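Cytokinin riboside 5'-monophosphate phosphoribohydrolase (Corynebacterium glutamicum, PDB 5WQ3) belongs to the LOG-like proteins of the SLOG clan, with a Rossmann-like fold in which a parallel sheet lies between helices. Local coordinates at residues V197-E202 with D233-A238; N193-L198 with D244-L249. One frame throughout, in Å; residues are numbered along the deposited sequence.

Contact 1: V197-E202 with D233-A238. With PGE (triethylene glycol), chain M.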
# COMPACT_ATOMS: atom_id res chain seq x y z
N VAL C 197 -10.73 -11.27 -70.18
CA VAL C 197 -10.97 -9.82 -70.33
C VAL C 197 -10.33 -9.06 -69.20
O VAL C 197 -10.42 -9.51 -68.02
CB VAL C 197 -12.46 -9.47 -70.31
CG1 VAL C 197 -12.64 -7.97 -70.58
CG2 VAL C 197 -13.20 -10.29 -71.33
N LEU C 198 -9.65 -7.94 -69.53
CA LEU C 198 -9.10 -7.06 -68.49
C LEU C 198 -9.91 -5.76 -68.50
O LEU C 198 -10.07 -5.17 -69.55
CB LEU C 198 -7.55 -6.78 -68.66
CG LEU C 198 -6.59 -7.97 -69.02
CD1 LEU C 198 -5.16 -7.53 -69.16
CD2 LEU C 198 -6.61 -9.11 -68.01
N ILE C 199 -10.36 -5.31 -67.35
CA ILE C 199 -11.12 -4.08 -67.20
C ILE C 199 -10.28 -2.98 -66.58
O ILE C 199 -9.80 -3.14 -65.52
CB ILE C 199 -12.32 -4.28 -66.29
CG1 ILE C 199 -13.17 -5.45 -66.74
CG2 ILE C 199 -13.10 -3.00 -66.12
CD1 ILE C 199 -14.01 -5.25 -67.96
N GLY C 200 -10.18 -1.85 -67.26
CA GLY C 200 -9.39 -0.75 -66.79
C GLY C 200 -8.24 -0.57 -67.74
O GLY C 200 -7.21 -1.20 -67.63
N THR C 201 -8.43 0.31 -68.71
CA THR C 201 -7.48 0.39 -69.79
C THR C 201 -6.23 1.07 -69.28
O THR C 201 -5.16 0.72 -69.65
CB THR C 201 -8.01 1.21 -70.98
OG1 THR C 201 -8.62 2.40 -70.50
CG2 THR C 201 -8.93 0.41 -71.82
N GLU C 202 -6.42 2.07 -68.46
CA GLU C 202 -5.31 2.82 -67.93
C GLU C 202 -4.54 1.99 -66.93
O GLU C 202 -3.36 2.01 -66.92
CB GLU C 202 -5.80 4.10 -67.28
CG GLU C 202 -5.76 5.29 -68.19
CD GLU C 202 -6.43 6.51 -67.61
OE1 GLU C 202 -6.13 6.89 -66.48
OE2 GLU C 202 -7.27 7.10 -68.30
N ASP C 233 -12.77 -0.54 -70.97
CA ASP C 233 -13.53 0.04 -69.86
C ASP C 233 -15.03 -0.13 -70.01
O ASP C 233 -15.80 0.32 -69.15
CB ASP C 233 -13.23 1.53 -69.77
CG ASP C 233 -11.81 1.77 -69.33
OD1 ASP C 233 -11.30 1.01 -68.43
OD2 ASP C 233 -11.17 2.69 -69.88
N ASP C 234 -15.46 -0.70 -71.14
CA ASP C 234 -16.90 -0.77 -71.45
C ASP C 234 -17.35 -2.16 -71.02
O ASP C 234 -16.98 -3.12 -71.62
CB ASP C 234 -17.10 -0.58 -72.93
CG ASP C 234 -18.57 -0.52 -73.32
OD1 ASP C 234 -19.36 -1.33 -72.86
OD2 ASP C 234 -18.92 0.35 -74.14
N LEU C 235 -18.15 -2.22 -69.98
CA LEU C 235 -18.61 -3.49 -69.44
C LEU C 235 -19.57 -4.21 -70.37
O LEU C 235 -19.60 -5.44 -70.38
CB LEU C 235 -19.28 -3.24 -68.12
CG LEU C 235 -18.42 -2.54 -67.08
CD1 LEU C 235 -19.24 -2.21 -65.84
CD2 LEU C 235 -17.18 -3.34 -66.70
N ASP C 236 -20.42 -3.49 -71.13
CA ASP C 236 -21.24 -4.20 -72.10
C ASP C 236 -20.42 -4.83 -73.20
O ASP C 236 -20.71 -5.91 -73.68
CB ASP C 236 -22.23 -3.25 -72.73
CG ASP C 236 -23.27 -2.83 -71.79
OD1 ASP C 236 -23.87 -3.67 -71.08
OD2 ASP C 236 -23.51 -1.62 -71.78
N GLN C 237 -19.38 -4.14 -73.66
CA GLN C 237 -18.47 -4.77 -74.59
C GLN C 237 -17.80 -6.00 -74.00
O GLN C 237 -17.50 -6.92 -74.76
CB GLN C 237 -17.34 -3.83 -74.99
CG GLN C 237 -16.41 -4.37 -76.04
CD GLN C 237 -15.26 -3.40 -76.31
OE1 GLN C 237 -15.00 -2.51 -75.51
NE2 GLN C 237 -14.58 -3.58 -77.42
N ALA C 238 -17.42 -5.94 -72.72
CA ALA C 238 -16.77 -7.09 -72.07
C ALA C 238 -17.67 -8.27 -72.16
O ALA C 238 -17.25 -9.38 -72.54
CB ALA C 238 -16.49 -6.81 -70.60
O4 PGE M . -9.74 -0.50 -75.21
C6 PGE M . -10.94 -1.09 -75.69
C5 PGE M . -10.60 -1.81 -76.99
O3 PGE M . -11.80 -2.29 -77.58
O HOH W 1 -9.26 3.20 -67.53
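Asp233 swings CG anti to its own carbonyl carbon (chi1 -68°), which carries the carboxylate across to the turn after strand 196-199, while Thr201 holds OG1 in the crowded position between its backbone N and carbonyl carbon (chi1 45°), on the side of that carboxylate. The two side chains cross at about a right angle, and both carboxylate oxygens are used. OD1 of Asp233 accepts from Thr201 N at 3.0 Å, a somewhat bent bond of 145°, and OD2 of Asp233 accepts from Thr201 OG1 at 2.6 Å. Both donors stand somewhat above the carboxylate plane. A water extends the grip by donating to Asp233 OD2 and accepting from Glu202 N. Gly200, the N-cap residue of helix 201-216, passes close by, its CA 3.1 Å from Asp233 OD1, with backbone angles at which a side chain would run into the carbonyl O of the preceding residue.

The other half of the contact is apolar. Ile199 directs CD1 between two methyls of helix 235-246, 3.9 Å from Leu235 CD2 and 3.9 Å from Ala238 CB. Val197, with CG1 anti to the backbone N, lays that methyl 4.0 Å from Ala238 CB. Val167 of the neighbouring strand 166-168 touches both Val197 and Ile199. Asp234 caps the same helix by accepting from Gln237 N at 2.9 Å. Gln237 NE2 donates to a triethylene glycol, probably from the crystallisation liquor.

Strand 196-199 is thus packed against the first turn of helix 235-246, as in a Rossmann-like alpha/beta layer. The carboxylate of Asp233 takes up amide and hydroxyl donors at the N-terminus of helix 201-216, where the helix dipole would probably favour its charged form.

Contact 2: N193-L198 with D244-L249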
# COMPACT_ATOMS: atom_id res chain seq x y z
N ASN C 193 -11.82 -21.99 -75.90
CA ASN C 193 -12.97 -21.10 -75.98
C ASN C 193 -13.21 -20.45 -74.64
O ASN C 193 -14.35 -20.51 -74.07
CB ASN C 193 -14.22 -21.86 -76.41
CG ASN C 193 -14.10 -22.50 -77.79
OD1 ASN C 193 -14.33 -23.71 -77.96
ND2 ASN C 193 -13.80 -21.68 -78.79
N PHE C 194 -12.13 -19.87 -74.12
CA PHE C 194 -12.08 -19.42 -72.72
C PHE C 194 -11.64 -17.98 -72.79
O PHE C 194 -10.48 -17.72 -72.72
CB PHE C 194 -11.10 -20.26 -71.92
CG PHE C 194 -11.30 -20.20 -70.44
CD1 PHE C 194 -10.98 -19.06 -69.72
CD2 PHE C 194 -11.80 -21.30 -69.74
CE1 PHE C 194 -11.19 -18.97 -68.35
CE2 PHE C 194 -12.00 -21.24 -68.36
CZ PHE C 194 -11.69 -20.06 -67.66
N PRO C 195 -12.57 -17.05 -72.98
CA PRO C 195 -12.18 -15.64 -73.16
C PRO C 195 -11.64 -14.99 -71.88
O PRO C 195 -11.98 -15.37 -70.75
CB PRO C 195 -13.47 -14.98 -73.66
CG PRO C 195 -14.55 -15.88 -73.17
CD PRO C 195 -13.98 -17.25 -73.28
N ILE C 196 -10.79 -13.98 -72.06
CA ILE C 196 -10.07 -13.42 -70.97
C ILE C 196 -10.21 -11.94 -71.19
O ILE C 196 -9.86 -11.44 -72.28
CB ILE C 196 -8.58 -13.80 -70.99
CG1 ILE C 196 -8.39 -15.33 -70.86
CG2 ILE C 196 -7.86 -13.02 -69.88
CD1 ILE C 196 -6.98 -15.77 -71.14
N VAL C 197 -10.73 -11.27 -70.18
CA VAL C 197 -10.97 -9.82 -70.33
C VAL C 197 -10.33 -9.06 -69.20
O VAL C 197 -10.42 -9.51 -68.02
CB VAL C 197 -12.46 -9.47 -70.31
CG1 VAL C 197 -12.64 -7.97 -70.58
CG2 VAL C 197 -13.20 -10.29 -71.33
N LEU C 198 -9.65 -7.94 -69.53
CA LEU C 198 -9.10 -7.06 -68.49
C LEU C 198 -9.91 -5.76 -68.50
O LEU C 198 -10.07 -5.17 -69.55
CB LEU C 198 -7.55 -6.78 -68.66
CG LEU C 198 -6.59 -7.97 -69.02
CD1 LEU C 198 -5.16 -7.53 -69.16
CD2 LEU C 198 -6.61 -9.11 -68.01
N ASP C 244 -20.13 -13.67 -77.42
CA ASP C 244 -19.74 -13.96 -78.75
C ASP C 244 -18.69 -15.05 -78.80
O ASP C 244 -18.73 -15.92 -79.67
CB ASP C 244 -19.16 -12.70 -79.46
CG ASP C 244 -20.23 -11.73 -79.84
OD1 ASP C 244 -21.42 -12.09 -79.62
OD2 ASP C 244 -19.91 -10.58 -80.29
N ALA C 245 -17.74 -15.03 -77.89
CA ALA C 245 -16.73 -16.08 -77.87
C ALA C 245 -17.36 -17.46 -77.59
O ALA C 245 -16.83 -18.47 -78.02
CB ALA C 245 -15.69 -15.78 -76.82
N HIS C 246 -18.48 -17.52 -76.89
CA HIS C 246 -19.07 -18.79 -76.49
C HIS C 246 -20.12 -19.28 -77.46
O HIS C 246 -20.65 -20.35 -77.32
CB HIS C 246 -19.70 -18.66 -75.12
CG HIS C 246 -18.72 -18.68 -74.01
ND1 HIS C 246 -19.00 -18.21 -72.76
CD2 HIS C 246 -17.46 -19.15 -73.96
CE1 HIS C 246 -17.96 -18.38 -71.98
NE2 HIS C 246 -17.00 -18.94 -72.69
N ALA C 247 -20.41 -18.47 -78.45
CA ALA C 247 -21.50 -18.76 -79.36
C ALA C 247 -20.96 -19.56 -80.54
O ALA C 247 -19.76 -19.48 -80.89
CB ALA C 247 -22.14 -17.47 -79.86
N GLY C 248 -21.85 -20.26 -81.21
CA GLY C 248 -21.44 -20.95 -82.44
C GLY C 248 -20.57 -22.17 -82.10
O GLY C 248 -19.74 -22.61 -82.92
N LEU C 249 -20.76 -22.69 -80.87
CA LEU C 249 -20.09 -23.90 -80.38
C LEU C 249 -21.09 -25.04 -80.27
O LEU C 249 -20.70 -26.11 -79.76
CB LEU C 249 -19.50 -23.68 -78.97
CG LEU C 249 -18.45 -22.58 -78.81
CD1 LEU C 249 -18.00 -22.57 -77.35
CD2 LEU C 249 -17.25 -22.72 -79.76
O HOH W 2 -14.20 -18.92 -78.28
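The backbones come nearest at Asn193 and His246, whose CA atoms lie 6.5 Å apart where the loop leading into strand 196-199 passes the C-terminal part of helix 235-246. Pro195 points its ring at the helix: CG rests 3.8 Å from Ala245 CB, and CD lies 3.5 Å from NE2 of His246, whose side chain crosses the proline at about a right angle. The imidazole edge meets the carbonyl O of Asn193 near the ring plane. Its nitrogens are held from outside the two segments, ND1 bonding to Tyr101 OH and NE2 to Gln164 O, so the orientation of the ring is fixed by both partners. Farther out, Asn193 and Leu249 reach toward each other tip to tip, with OD1 of Asn193 3.6 Å from Leu249 CD2. A water bridges Asn193 and Ala245, accepting from Asn193 ND2 at 2.8 Å and donating to Ala245 O at 2.7 Å.

This is mainly a surface seam that joins the end of the modelled chain to the entry of a sheet strand. Proline-alanine packing forms its inner part, whereas the amide and carbonyl at its outer part are linked through solvent.

In the fold
Contacts 1 and 2 lie about 15 Å apart, centre to centre, along the same pair of elements, strand 196-199 and helix 235-246. In chain order the 193-198 segment starts first and overlaps 197-202 at Val197 and Leu198; the partner segments follow as 233-238 and then 244-249. Contact 2 therefore sits where the strand is entered and the helix is near its end, contact 1 where the strand is left and the helix begins, so the two elements run antiparallel in sense. Between the two partners of contact 1 the chain makes helices 201-216 and 223-227 and strand 230-232, the outermost of the sheet on that side within the chain. Helix 235-246 thus meets this part of the chain at both its first turn and its last.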